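Local coordinates for oxalate-binding protein (Thermotoga maritima, PDB 1O4T) that binds oxalate at a manganese(II) site inside a cupin barrel, works as a homodimer and is probably an oxalate decarboxylase, at residues 81-86 with 103-108; 60-65 with 126-131; 41-46 with 56-61; 68-73 with 114-119. All coordinates share one frame; numbering follows the deposited sequence.

Contact 1: residues 81-86 with 103-108; sequences IYYILL and GDVCFT. With OXL (oxalate ion), chain D.
Tyr82 brings this strand pair into the oxalate pocket, while its backbone forms an antiparallel hydrogen-bonded pair with Cys106. Tyr82 N gives to Cys106 O at 2.7 Å, and Cys106 N returns a bond of the same length to Tyr82 O. Ile84 N to Asp104 O (2.9 Å) and Gly103 N to Ile84 O (2.8 Å) continue the ladder. Tyr82 CB lies 3.8 Å from Cys106 CB, but the ring leads away from segment 103-108. Tyr82 OH gives a 2.6 Å hydrogen bond to O3 of the oxalate, which lies at the ring edge and in the ring plane. The ring also stacks on His114, a manganese ligand. The strand pair belongs to the double-stranded beta-helix of the cupins, whose interior holds the metal. Ile84 CD1 touches Cys106 SG on the same side as Tyr82. Ile81, Tyr83, Val105 and Phe107 lie on the other face. There Ile81 CG2 lies beside Val105 CG1 at 3.8 Å, and Ile81 CG1 meets the edge of the Phe107 ring. The Tyr83 side chain crosses that of Val105 at about a right angle, with CD1 near CG2. Asp104 OD2 accepts a hydrogen bond from Lys101 N, while Asp104 OD1 forms a salt bridge with Arg22 NE of the second subunit.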
loop_
_atom_site.group_PDB
_atom_site.type_symbol
_atom_site.label_atom_id
_atom_site.label_comp_id
_atom_site.label_asym_id
_atom_site.label_seq_id
_atom_site.Cartn_x
_atom_site.Cartn_y
_atom_site.Cartn_z
ATOM N N ILE A 81 8.005 -3.907 -1.171
ATOM C CA ILE A 81 6.771 -4.544 -0.793
ATOM C C ILE A 81 5.797 -4.390 -1.962
ATOM O O ILE A 81 5.603 -3.303 -2.475
ATOM C CB ILE A 81 6.164 -3.847 0.457
ATOM C CG1 ILE A 81 7.180 -3.778 1.601
ATOM C CG2 ILE A 81 4.848 -4.543 0.889
ATOM C CD1 ILE A 81 6.811 -2.695 2.608
ATOM N N TYR A 82 5.179 -5.478 -2.393
ATOM C CA TYR A 82 3.993 -5.391 -3.206
ATOM C C TYR A 82 2.751 -5.692 -2.351
ATOM O O TYR A 82 2.745 -6.634 -1.543
ATOM C CB TYR A 82 4.025 -6.433 -4.306
ATOM C CG TYR A 82 5.122 -6.396 -5.356
ATOM C CD1 TYR A 82 5.388 -7.529 -6.123
ATOM C CD2 TYR A 82 5.865 -5.241 -5.622
ATOM C CE1 TYR A 82 6.324 -7.507 -7.120
ATOM C CE2 TYR A 82 6.795 -5.216 -6.617
ATOM C CZ TYR A 82 7.044 -6.353 -7.365
ATOM O OH TYR A 82 8.026 -6.313 -8.360
ATOM N N TYR A 83 1.694 -4.895 -2.519
ATOM C CA TYR A 83 0.355 -5.266 -2.058
ATOM C C TYR A 83 -0.554 -5.506 -3.285
ATOM O O TYR A 83 -0.823 -4.607 -4.105
ATOM C CB TYR A 83 -0.225 -4.212 -1.113
ATOM C CG TYR A 83 -1.555 -4.657 -0.545
ATOM C CD1 TYR A 83 -1.624 -5.314 0.671
ATOM C CD2 TYR A 83 -2.723 -4.446 -1.233
ATOM C CE1 TYR A 83 -2.846 -5.797 1.182
ATOM C CE2 TYR A 83 -3.966 -4.896 -0.733
ATOM C CZ TYR A 83 -4.014 -5.573 0.496
ATOM O OH TYR A 83 -5.211 -6.039 0.997
ATOM N N ILE A 84 -1.013 -6.740 -3.430
ATOM C CA ILE A 84 -1.808 -7.112 -4.593
ATOM C C ILE A 84 -3.226 -6.583 -4.438
ATOM O O ILE A 84 -3.939 -6.945 -3.485
ATOM C CB ILE A 84 -1.829 -8.652 -4.787
ATOM C CG1 ILE A 84 -0.427 -9.266 -4.722
ATOM C CG2 ILE A 84 -2.546 -9.036 -6.115
ATOM C CD1 ILE A 84 0.598 -8.601 -5.664
ATOM N N LEU A 85 -3.644 -5.758 -5.404
ATOM C CA LEU A 85 -4.947 -5.093 -5.369
ATOM C C LEU A 85 -6.056 -5.792 -6.161
ATOM O O LEU A 85 -7.208 -5.772 -5.724
ATOM C CB LEU A 85 -4.829 -3.654 -5.906
ATOM C CG LEU A 85 -3.900 -2.644 -5.272
ATOM C CD1 LEU A 85 -3.782 -1.452 -6.186
ATOM C CD2 LEU A 85 -4.442 -2.235 -3.961
ATOM N N LEU A 86 -5.721 -6.372 -7.314
ATOM C CA LEU A 86 -6.682 -6.994 -8.205
ATOM C C LEU A 86 -5.991 -8.072 -8.970
ATOM O O LEU A 86 -4.861 -7.899 -9.331
ATOM C CB LEU A 86 -7.212 -5.992 -9.275
ATOM C CG LEU A 86 -8.131 -4.836 -8.867
ATOM C CD1 LEU A 86 -8.078 -3.713 -9.911
ATOM C CD2 LEU A 86 -9.534 -5.303 -8.672
ATOM N N GLY A 103 -5.015 -9.055 -2.012
ATOM C CA GLY A 103 -4.882 -9.167 -0.567
ATOM C C GLY A 103 -3.511 -9.667 -0.118
ATOM O O GLY A 103 -3.168 -9.562 1.045
ATOM N N ASP A 104 -2.725 -10.218 -1.042
ATOM C CA ASP A 104 -1.390 -10.727 -0.693
ATOM C C ASP A 104 -0.344 -9.622 -0.594
ATOM O O ASP A 104 -0.292 -8.681 -1.401
ATOM C CB ASP A 104 -0.934 -11.771 -1.707
ATOM C CG ASP A 104 -1.717 -13.068 -1.622
ATOM O OD1 ASP A 104 -2.474 -13.349 -0.645
ATOM O OD2 ASP A 104 -1.643 -13.888 -2.541
ATOM N N VAL A 105 0.525 -9.759 0.386
ATOM C CA VAL A 105 1.702 -8.889 0.513
ATOM C C VAL A 105 2.897 -9.691 0.024
ATOM O O VAL A 105 3.095 -10.811 0.475
ATOM C CB VAL A 105 1.930 -8.494 1.964
ATOM C CG1 VAL A 105 3.244 -7.722 2.151
ATOM C CG2 VAL A 105 0.758 -7.695 2.473
ATOM N N CYS A 106 3.686 -9.111 -0.890
ATOM C CA CYS A 106 4.953 -9.723 -1.338
ATOM C C CYS A 106 6.089 -8.867 -0.869
ATOM O O CYS A 106 6.137 -7.686 -1.221
ATOM C CB CYS A 106 4.987 -9.828 -2.856
ATOM S SG CYS A 106 3.523 -10.586 -3.565
ATOM N N PHE A 107 6.980 -9.447 -0.077
ATOM C CA PHE A 107 8.114 -8.765 0.529
ATOM C C PHE A 107 9.433 -9.234 -0.076
ATOM O O PHE A 107 9.760 -10.441 -0.053
ATOM C CB PHE A 107 8.139 -9.028 2.035
ATOM C CG PHE A 107 9.194 -8.258 2.753
ATOM C CD1 PHE A 107 9.046 -6.899 2.951
ATOM C CD2 PHE A 107 10.350 -8.876 3.203
ATOM C CE1 PHE A 107 10.037 -6.160 3.604
ATOM C CE2 PHE A 107 11.339 -8.155 3.840
ATOM C CZ PHE A 107 11.196 -6.803 4.021
ATOM N N THR A 108 10.193 -8.297 -0.635
ATOM C CA THR A 108 11.530 -8.606 -1.170
ATOM C C THR A 108 12.590 -7.826 -0.421
ATOM O O THR A 108 12.555 -6.607 -0.373
ATOM C CB THR A 108 11.609 -8.281 -2.652
ATOM O OG1 THR A 108 10.712 -9.118 -3.363
ATOM C CG2 THR A 108 12.948 -8.660 -3.223
HETATM C C1 OXL D . 9.555 -3.178 -9.161
HETATM C C2 OXL D . 10.670 -2.227 -9.210
HETATM O O1 OXL D . 8.376 -2.715 -9.626
HETATM O O2 OXL D . 10.462 -1.100 -9.914
HETATM O O3 OXL D . 9.681 -4.327 -8.688
HETATM O O4 OXL D . 11.729 -2.419 -8.604
#

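Contact 2: residues 60-65 with 126-131; sequences ARMKLP and FLAVII
Ala60 and Met62 form antiparallel hydrogen-bonded pairs with Ala128 and Phe126, and the two strand segments run at 135° to each other. Four backbone bonds join them. The straightest runs from Met62 N to Phe126 O, 2.7 Å long with 177° at the hydrogen. Phe126 carries most of the side-chain contact. Its CG sits between the backbone N and the carbonyl carbon (chi1 55°), the crowded position. The ring lies under Met62. Met62 CB stands over one face, displaced toward the rim and 3.8 Å from the Phe126 ring centroid, in a CH-pi contact. Met62 CG reaches CE1 of Phe126 at 3.5 Å. Leu64 CD1 approaches Phe126 CE2 at 3.8 Å. The Phe126 ring also meets that of Tyr82, a residue that binds oxalate. An alanine in place of Phe126 would probably leave a gap beside Met62 and Leu64 and let the methionine chain turn. Arg61 and Leu127 project from the other face of this cupin sheet, and Arg61 NE forms a salt bridge with Glu125. The hydrogen bonds between the two segments all run between backbone atoms. The pairing is therefore likely to depend on main-chain bonds, with the Phe126 ring packed against Met62 and Leu64 on the face that also holds Ala60 and Ala128.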
loop_
_atom_site.group_PDB
_atom_site.type_symbol
_atom_site.label_atom_id
_atom_site.label_comp_id
_atom_site.label_asym_id
_atom_site.label_seq_id
_atom_site.Cartn_x
_atom_site.Cartn_y
_atom_site.Cartn_z
ATOM N N ALA A 60 4.036 3.347 -6.016
ATOM C CA ALA A 60 3.408 3.307 -7.314
ATOM C C ALA A 60 2.375 2.235 -7.396
ATOM O O ALA A 60 2.447 1.237 -6.684
ATOM C CB ALA A 60 4.432 3.051 -8.374
ATOM N N ARG A 61 1.412 2.453 -8.281
ATOM C CA ARG A 61 0.410 1.449 -8.613
ATOM C C ARG A 61 0.761 0.864 -9.985
ATOM O O ARG A 61 0.931 1.631 -10.978
ATOM C CB ARG A 61 -0.975 2.079 -8.657
ATOM C CG ARG A 61 -2.087 1.080 -8.718
ATOM C CD ARG A 61 -3.484 1.671 -8.879
ATOM N NE ARG A 61 -4.460 0.576 -9.017
ATOM C CZ ARG A 61 -5.782 0.697 -8.859
ATOM N NH1 ARG A 61 -6.331 1.874 -8.565
ATOM N NH2 ARG A 61 -6.565 -0.370 -8.993
ATOM N N MET A 62 0.903 -0.460 -10.054
ATOM C CA MET A 62 1.312 -1.124 -11.290
ATOM C C MET A 62 0.097 -1.851 -11.820
ATOM O O MET A 62 -0.669 -2.340 -11.020
ATOM C CB MET A 62 2.346 -2.179 -10.989
ATOM C CG MET A 62 3.590 -1.664 -10.273
ATOM S SD MET A 62 4.460 -0.621 -11.312
ATOM C CE MET A 62 4.664 -1.723 -12.756
ATOM N N LYS A 63 -0.047 -1.890 -13.145
ATOM C CA LYS A 63 -1.052 -2.665 -13.832
ATOM C C LYS A 63 -0.355 -3.534 -14.856
ATOM O O LYS A 63 0.324 -3.019 -15.756
ATOM C CB LYS A 63 -2.002 -1.734 -14.540
ATOM C CG LYS A 63 -3.161 -2.438 -15.227
ATOM C CD LYS A 63 -4.213 -1.412 -15.667
ATOM C CE LYS A 63 -4.135 -1.132 -17.122
ATOM N NZ LYS A 63 -5.202 -0.110 -17.536
ATOM N N LEU A 64 -0.504 -4.849 -14.696
ATOM C CA LEU A 64 0.005 -5.863 -15.626
ATOM C C LEU A 64 -1.162 -6.489 -16.413
ATOM O O LEU A 64 -1.958 -7.273 -15.865
ATOM C CB LEU A 64 0.746 -6.963 -14.861
ATOM C CG LEU A 64 2.239 -6.704 -14.652
ATOM C CD1 LEU A 64 2.511 -5.340 -13.959
ATOM C CD2 LEU A 64 2.899 -7.865 -13.880
ATOM N N PRO A 65 -1.268 -6.163 -17.689
ATOM C CA PRO A 65 -2.228 -6.831 -18.547
ATOM C C PRO A 65 -1.999 -8.346 -18.582
ATOM O O PRO A 65 -0.900 -8.805 -18.274
ATOM C CB PRO A 65 -1.948 -6.234 -19.928
ATOM C CG PRO A 65 -1.246 -4.958 -19.654
ATOM C CD PRO A 65 -0.491 -5.150 -18.415
ATOM N N PHE A 126 -1.209 -3.958 -8.511
ATOM C CA PHE A 126 -0.656 -3.960 -7.192
ATOM C C PHE A 126 0.060 -2.657 -6.886
ATOM O O PHE A 126 0.494 -1.909 -7.788
ATOM C CB PHE A 126 0.301 -5.138 -7.003
ATOM C CG PHE A 126 1.422 -5.214 -8.019
ATOM C CD1 PHE A 126 2.671 -4.715 -7.729
ATOM C CD2 PHE A 126 1.217 -5.845 -9.244
ATOM C CE1 PHE A 126 3.698 -4.788 -8.685
ATOM C CE2 PHE A 126 2.225 -5.957 -10.183
ATOM C CZ PHE A 126 3.477 -5.443 -9.895
ATOM N N LEU A 127 0.196 -2.418 -5.601
ATOM C CA LEU A 127 0.997 -1.340 -5.082
ATOM C C LEU A 127 2.426 -1.764 -4.878
ATOM O O LEU A 127 2.665 -2.835 -4.363
ATOM C CB LEU A 127 0.399 -0.959 -3.734
ATOM C CG LEU A 127 0.085 0.477 -3.494
ATOM C CD1 LEU A 127 -0.876 1.017 -4.554
ATOM C CD2 LEU A 127 -0.478 0.554 -2.037
ATOM N N ALA A 128 3.381 -0.916 -5.238
ATOM C CA ALA A 128 4.819 -1.192 -5.052
ATOM C C ALA A 128 5.455 -0.061 -4.276
ATOM O O ALA A 128 5.319 1.102 -4.660
ATOM C CB ALA A 128 5.488 -1.370 -6.373
ATOM N N VAL A 129 6.175 -0.394 -3.210
ATOM C CA VAL A 129 6.807 0.589 -2.370
ATOM C C VAL A 129 8.271 0.166 -2.128
ATOM O O VAL A 129 8.524 -0.912 -1.646
ATOM C CB VAL A 129 6.117 0.693 -0.989
ATOM C CG1 VAL A 129 6.571 1.954 -0.281
ATOM C CG2 VAL A 129 4.629 0.722 -1.162
ATOM N N ILE A 130 9.227 1.017 -2.456
ATOM C CA ILE A 130 10.625 0.675 -2.239
ATOM C C ILE A 130 11.125 1.547 -1.101
ATOM O O ILE A 130 11.027 2.749 -1.199
ATOM C CB ILE A 130 11.446 0.884 -3.520
ATOM C CG1 ILE A 130 10.912 -0.021 -4.631
ATOM C CG2 ILE A 130 12.927 0.567 -3.263
ATOM C CD1 ILE A 130 11.544 0.250 -6.036
ATOM N N ILE A 131 11.661 0.933 -0.048
ATOM C CA ILE A 131 12.111 1.650 1.122
ATOM C C ILE A 131 13.624 1.458 1.246
ATOM O O ILE A 131 14.153 0.328 1.175
ATOM C CB ILE A 131 11.318 1.168 2.363
ATOM C CG1 ILE A 131 9.820 1.528 2.190
ATOM C CG2 ILE A 131 11.859 1.761 3.615
ATOM C CD1 ILE A 131 8.914 1.215 3.373
#

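Contact 3: residues 41-46 with 56-61; sequences VEMAHL and ARLFAR
Leu46 N gives a 2.9 Å hydrogen bond to Phe59 O. The backbone N-H and C=O of Ala44 and Arg61 satisfy each other. Ala44 N donates to Arg61 O at 2.9 Å with 176° at the hydrogen, and Arg61 N donates back to Ala44 O. Ala44 O also receives a CA-H...O contact from Ala60 CA at 3.2 Å. His45 NE2 has its partner elsewhere, in Glu29 OE2. The His45 ring crosses the Leu58 side chain at about a right angle, with ND1 4.1 Å from CD1. Met43 CG lies 3.9 Å from Ala60 CB. Leu46 CG is anti to its carbonyl carbon (chi1 -56°), which sets CG near Phe59 O and Arg61 N. Leu46 CB meets the edge of the Phe59 ring in plane, 3.8 Å from CD1, while Leu46 CD1 nears Phe59 CE1 and Arg61 CB. An alanine in place of Leu46 would probably open a gap beside Phe59 CE1 and Arg61 CB, though CB would still meet the ring edge. Leu46 packs on Val105, and Phe59 on Ile81, of the second subunit. The segments belong to a beta hairpin of the cupin fold. Strand 40-45 lies between strands 29-32 and 56-64, and strand 124-132 flanks 56-64 beyond.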
loop_
_atom_site.group_PDB
_atom_site.type_symbol
_atom_site.label_atom_id
_atom_site.label_comp_id
_atom_site.label_asym_id
_atom_site.label_seq_id
_atom_site.Cartn_x
_atom_site.Cartn_y
_atom_site.Cartn_z
ATOM N N VAL A 41 3.494 -2.891 -19.493
ATOM C CA VAL A 41 3.064 -2.692 -18.133
ATOM C C VAL A 41 2.772 -1.179 -17.922
ATOM O O VAL A 41 3.194 -0.352 -18.733
ATOM C CB VAL A 41 4.210 -3.272 -17.287
ATOM C CG1 VAL A 41 4.687 -2.358 -16.205
ATOM C CG2 VAL A 41 3.857 -4.681 -16.851
ATOM N N GLU A 42 1.968 -0.820 -16.927
ATOM C CA GLU A 42 1.683 0.599 -16.607
ATOM C C GLU A 42 2.066 0.888 -15.193
ATOM O O GLU A 42 1.752 0.112 -14.296
ATOM C CB GLU A 42 0.217 0.960 -16.761
ATOM C CG GLU A 42 -0.266 0.969 -18.195
ATOM C CD GLU A 42 -1.445 1.891 -18.380
ATOM O OE1 GLU A 42 -2.404 1.837 -17.560
ATOM O OE2 GLU A 42 -1.405 2.696 -19.333
ATOM N N MET A 43 2.763 2.000 -15.006
ATOM C CA MET A 43 3.194 2.438 -13.689
ATOM C C MET A 43 2.688 3.851 -13.410
ATOM O O MET A 43 3.011 4.774 -14.137
ATOM C CB MET A 43 4.707 2.402 -13.587
ATOM C CG MET A 43 5.212 2.763 -12.185
ATOM S SD MET A 43 6.992 3.025 -12.133
ATOM C CE MET A 43 7.463 1.427 -12.181
ATOM N N ALA A 44 1.871 3.979 -12.358
ATOM C CA ALA A 44 1.375 5.270 -11.867
ATOM C C ALA A 44 2.129 5.642 -10.601
ATOM O O ALA A 44 1.959 4.992 -9.562
ATOM C CB ALA A 44 -0.131 5.181 -11.598
ATOM N N HIS A 45 2.949 6.691 -10.665
ATOM C CA HIS A 45 3.690 7.151 -9.496
ATOM C C HIS A 45 2.748 7.991 -8.632
ATOM O O HIS A 45 2.158 8.958 -9.095
ATOM C CB HIS A 45 4.906 7.970 -9.868
ATOM C CG HIS A 45 5.793 7.330 -10.883
ATOM N ND1 HIS A 45 7.023 6.794 -10.559
ATOM C CD2 HIS A 45 5.633 7.147 -12.221
ATOM C CE1 HIS A 45 7.583 6.309 -11.655
ATOM N NE2 HIS A 45 6.755 6.502 -12.675
ATOM N N LEU A 46 2.599 7.610 -7.376
ATOM C CA LEU A 46 1.586 8.213 -6.511
ATOM C C LEU A 46 2.174 9.272 -5.570
ATOM O O LEU A 46 1.541 10.305 -5.327
ATOM C CB LEU A 46 0.863 7.116 -5.740
ATOM C CG LEU A 46 0.268 6.078 -6.657
ATOM C CD1 LEU A 46 -0.468 5.076 -5.799
ATOM C CD2 LEU A 46 -0.630 6.667 -7.713
ATOM N N ALA A 56 11.868 6.577 1.046
ATOM C CA ALA A 56 11.357 5.598 0.085
ATOM C C ALA A 56 11.562 6.203 -1.290
ATOM O O ALA A 56 11.478 7.423 -1.460
ATOM C CB ALA A 56 9.895 5.312 0.327
ATOM N N ARG A 57 11.898 5.385 -2.267
ATOM C CA ARG A 57 12.159 5.914 -3.580
ATOM C C ARG A 57 11.051 5.618 -4.601
ATOM O O ARG A 57 11.086 6.180 -5.701
ATOM C CB ARG A 57 13.546 5.474 -4.082
ATOM C CG ARG A 57 13.643 4.082 -4.701
ATOM C CD ARG A 57 15.000 3.850 -5.403
ATOM N NE ARG A 57 15.183 2.495 -5.908
ATOM C CZ ARG A 57 14.602 2.007 -7.005
ATOM N NH1 ARG A 57 13.811 2.754 -7.766
ATOM N NH2 ARG A 57 14.831 0.762 -7.358
ATOM N N LEU A 58 10.093 4.755 -4.241
ATOM C CA LEU A 58 8.959 4.412 -5.093
ATOM C C LEU A 58 7.691 4.154 -4.283
ATOM O O LEU A 58 7.724 3.406 -3.313
ATOM C CB LEU A 58 9.251 3.124 -5.884
ATOM C CG LEU A 58 8.186 2.728 -6.924
ATOM C CD1 LEU A 58 8.202 3.721 -8.083
ATOM C CD2 LEU A 58 8.434 1.336 -7.419
ATOM N N PHE A 59 6.578 4.739 -4.721
ATOM C CA PHE A 59 5.261 4.429 -4.193
ATOM C C PHE A 59 4.320 4.504 -5.399
ATOM O O PHE A 59 3.899 5.584 -5.793
ATOM C CB PHE A 59 4.855 5.377 -3.055
ATOM C CG PHE A 59 3.631 4.933 -2.310
ATOM C CD1 PHE A 59 2.371 5.134 -2.847
ATOM C CD2 PHE A 59 3.730 4.240 -1.120
ATOM C CE1 PHE A 59 1.211 4.700 -2.203
ATOM C CE2 PHE A 59 2.577 3.769 -0.471
ATOM C CZ PHE A 59 1.302 3.995 -1.033
ATOM N N ALA A 60 4.036 3.347 -6.016
ATOM C CA ALA A 60 3.408 3.307 -7.314
ATOM C C ALA A 60 2.375 2.235 -7.396
ATOM O O ALA A 60 2.447 1.237 -6.684
ATOM C CB ALA A 60 4.432 3.051 -8.374
ATOM N N ARG A 61 1.412 2.453 -8.281
ATOM C CA ARG A 61 0.410 1.449 -8.613
ATOM C C ARG A 61 0.761 0.864 -9.985
ATOM O O ARG A 61 0.931 1.631 -10.978
ATOM C CB ARG A 61 -0.975 2.079 -8.657
ATOM C CG ARG A 61 -2.087 1.080 -8.718
ATOM C CD ARG A 61 -3.484 1.671 -8.879
ATOM N NE ARG A 61 -4.460 0.576 -9.017
ATOM C CZ ARG A 61 -5.782 0.697 -8.859
ATOM N NH1 ARG A 61 -6.331 1.874 -8.565
ATOM N NH2 ARG A 61 -6.565 -0.370 -8.993
#

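Contact 4: residues 68-73 with 114-119; sequences SSVGLH and HSIENT. With MN (manganese (II) ion), chain C; OXL (oxalate ion), chain D.
His73 and His114 meet at one manganese ion, each binding it through NE2 at 2.2 Å, next to a beta bulge that shifts the strand register by one. This is the metal site of the cupin double-stranded beta-helix. Val70 pairs with Ile116, but His73 pairs with His114, so segment 68-73 carries an extra residue between these pairs. In both histidines CG lies between the backbone N and the carbonyl carbon (chi1 59° in His73), and with this shared position the two side chains lie side by side and point the same way. Their planes are turned by 61°, and the NE2 atom of His73 comes to the edge of the His114 ring. Oxalate binds the same ion through O3 at 2.1 Å and O4 at 2.3 Å. His75 and Glu80 complete the site. The backbones of the two histidines are also joined, by His73 N to His114 O and by His114 N to His73 O. Leu72 CA makes a CA-H contact with His114 O as well. Further along, Val70 N gives to Ile116 O at 2.8 Å, and Val70 CB packs on Ile116 CG2. Asn118 N bonds to Ser68 O, while its ND2 reaches Leu64 O and Thr122 O. Glu117 CG lies near Ser69 CB on the other face of the sheet, and its OE2 forms a salt bridge with Lys38. Gly71 O, at the bulge, probably fixes the rotation of the His73 ring: it accepts a 2.8 Å bond from His73 ND1, and lies nearly in the ring plane.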
loop_
_atom_site.group_PDB
_atom_site.type_symbol
_atom_site.label_atom_id
_atom_site.label_comp_id
_atom_site.label_asym_id
_atom_site.label_seq_id
_atom_site.Cartn_x
_atom_site.Cartn_y
_atom_site.Cartn_z
ATOM N N SER A 68 1.552 -10.319 -19.183
ATOM C CA SER A 68 2.701 -9.460 -18.995
ATOM C C SER A 68 3.415 -9.785 -17.677
ATOM O O SER A 68 2.855 -10.469 -16.799
ATOM C CB SER A 68 2.286 -7.984 -19.047
ATOM O OG SER A 68 1.487 -7.660 -17.925
ATOM N N SER A 69 4.636 -9.286 -17.545
ATOM C CA SER A 69 5.433 -9.503 -16.339
ATOM C C SER A 69 6.381 -8.356 -16.109
ATOM O O SER A 69 6.734 -7.632 -17.044
ATOM C CB SER A 69 6.235 -10.794 -16.433
ATOM O OG SER A 69 7.339 -10.718 -17.345
ATOM N N VAL A 70 6.769 -8.164 -14.848
ATOM C CA VAL A 70 7.976 -7.400 -14.518
ATOM C C VAL A 70 9.084 -8.431 -14.383
ATOM O O VAL A 70 8.932 -9.408 -13.670
ATOM C CB VAL A 70 7.849 -6.654 -13.206
ATOM C CG1 VAL A 70 9.120 -5.918 -12.898
ATOM C CG2 VAL A 70 6.662 -5.709 -13.243
ATOM N N GLY A 71 10.200 -8.196 -15.069
ATOM C CA GLY A 71 11.265 -9.169 -15.196
ATOM C C GLY A 71 12.091 -9.276 -13.949
ATOM O O GLY A 71 12.003 -8.434 -13.063
ATOM N N LEU A 72 12.879 -10.341 -13.873
ATOM C CA LEU A 72 13.722 -10.581 -12.710
ATOM C C LEU A 72 14.737 -9.462 -12.556
ATOM O O LEU A 72 15.412 -9.092 -13.514
ATOM C CB LEU A 72 14.415 -11.964 -12.800
ATOM C CG LEU A 72 15.260 -12.471 -11.613
ATOM C CD1 LEU A 72 14.369 -12.858 -10.439
ATOM C CD2 LEU A 72 16.127 -13.659 -12.017
ATOM N N HIS A 73 14.795 -8.877 -11.349
ATOM C CA HIS A 73 15.802 -7.888 -11.030
ATOM C C HIS A 73 16.058 -7.902 -9.543
ATOM O O HIS A 73 15.232 -8.357 -8.756
ATOM C CB HIS A 73 15.358 -6.480 -11.420
ATOM C CG HIS A 73 14.099 -6.067 -10.742
ATOM N ND1 HIS A 73 12.888 -6.647 -11.034
ATOM C CD2 HIS A 73 13.872 -5.201 -9.727
ATOM C CE1 HIS A 73 11.956 -6.125 -10.252
ATOM N NE2 HIS A 73 12.524 -5.234 -9.463
ATOM N N HIS A 114 13.622 -10.369 -7.566
ATOM C CA HIS A 114 12.243 -10.781 -7.763
ATOM C C HIS A 114 11.692 -10.444 -9.154
ATOM O O HIS A 114 12.333 -9.709 -9.932
ATOM C CB HIS A 114 11.292 -10.210 -6.658
ATOM C CG HIS A 114 11.077 -8.725 -6.710
ATOM N ND1 HIS A 114 10.276 -8.072 -5.791
ATOM C CD2 HIS A 114 11.611 -7.758 -7.493
ATOM C CE1 HIS A 114 10.303 -6.767 -6.024
ATOM N NE2 HIS A 114 11.105 -6.546 -7.051
ATOM N N SER A 115 10.501 -11.004 -9.425
ATOM C CA SER A 115 9.754 -10.770 -10.657
ATOM C C SER A 115 8.311 -11.038 -10.336
ATOM O O SER A 115 8.015 -11.624 -9.285
ATOM C CB SER A 115 10.200 -11.699 -11.783
ATOM O OG SER A 115 9.979 -13.045 -11.470
ATOM N N ILE A 116 7.409 -10.644 -11.228
ATOM C CA ILE A 116 6.002 -10.950 -11.031
ATOM C C ILE A 116 5.328 -11.043 -12.378
ATOM O O ILE A 116 5.580 -10.205 -13.260
ATOM C CB ILE A 116 5.325 -9.877 -10.095
ATOM C CG1 ILE A 116 3.855 -10.197 -9.831
ATOM C CG2 ILE A 116 5.455 -8.476 -10.653
ATOM C CD1 ILE A 116 3.278 -9.478 -8.561
ATOM N N GLU A 117 4.508 -12.074 -12.548
ATOM C CA GLU A 117 3.819 -12.317 -13.811
ATOM C C GLU A 117 2.306 -12.444 -13.642
ATOM O O GLU A 117 1.811 -13.128 -12.718
ATOM C CB GLU A 117 4.360 -13.586 -14.471
ATOM C CG GLU A 117 3.865 -13.751 -15.895
ATOM C CD GLU A 117 4.498 -14.914 -16.646
ATOM O OE1 GLU A 117 5.616 -15.337 -16.284
ATOM O OE2 GLU A 117 3.874 -15.378 -17.625
ATOM N N ASN A 118 1.573 -11.821 -14.569
ATOM C CA ASN A 118 0.126 -12.015 -14.646
ATOM C C ASN A 118 -0.237 -13.287 -15.431
ATOM O O ASN A 118 -0.224 -13.307 -16.653
ATOM C CB ASN A 118 -0.570 -10.790 -15.252
ATOM C CG ASN A 118 -2.073 -10.920 -15.260
ATOM O OD1 ASN A 118 -2.601 -11.948 -14.834
ATOM N ND2 ASN A 118 -2.778 -9.878 -15.750
ATOM N N THR A 119 -0.620 -14.327 -14.710
ATOM C CA THR A 119 -0.985 -15.595 -15.316
ATOM C C THR A 119 -2.520 -15.727 -15.472
ATOM O O THR A 119 -3.009 -16.790 -15.780
ATOM C CB THR A 119 -0.407 -16.754 -14.475
ATOM O OG1 THR A 119 -0.814 -16.616 -13.119
ATOM C CG2 THR A 119 1.108 -16.651 -14.350
HETATM MN MN MN C . 11.507 -4.523 -7.691
HETATM C C1 OXL D . 9.555 -3.178 -9.161
HETATM C C2 OXL D . 10.670 -2.227 -9.210
HETATM O O1 OXL D . 8.376 -2.715 -9.626
HETATM O O2 OXL D . 10.462 -1.100 -9.914
HETATM O O3 OXL D . 9.681 -4.327 -8.688
HETATM O O4 OXL D . 11.729 -2.419 -8.604
#

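How the contacts relate
All four contacts are antiparallel strand pairs, and all are largely buried. Contacts 1, 2 and 3 lie in the same sheet. Contacts 2 and 3 share Ala60 and Arg61 on strand 56-64, and contact 1 joins contact 2 through neighbouring strands 78-86 and 124-132. Contact 4 belongs to the other sheet. Contact 2 is nearest the chain's centre and chiefly apolar. Contact 3 reaches the surface at His45, and contact 4 at Leu72. At the oxalate, contact 1 gives a hydroxyl and contact 4 two metal ligands, while contacts 2 and 3 reach it through the apolar Ile130 and Leu58. Contacts 1, 2 and 3 touch the second subunit, whereas contact 4 does not.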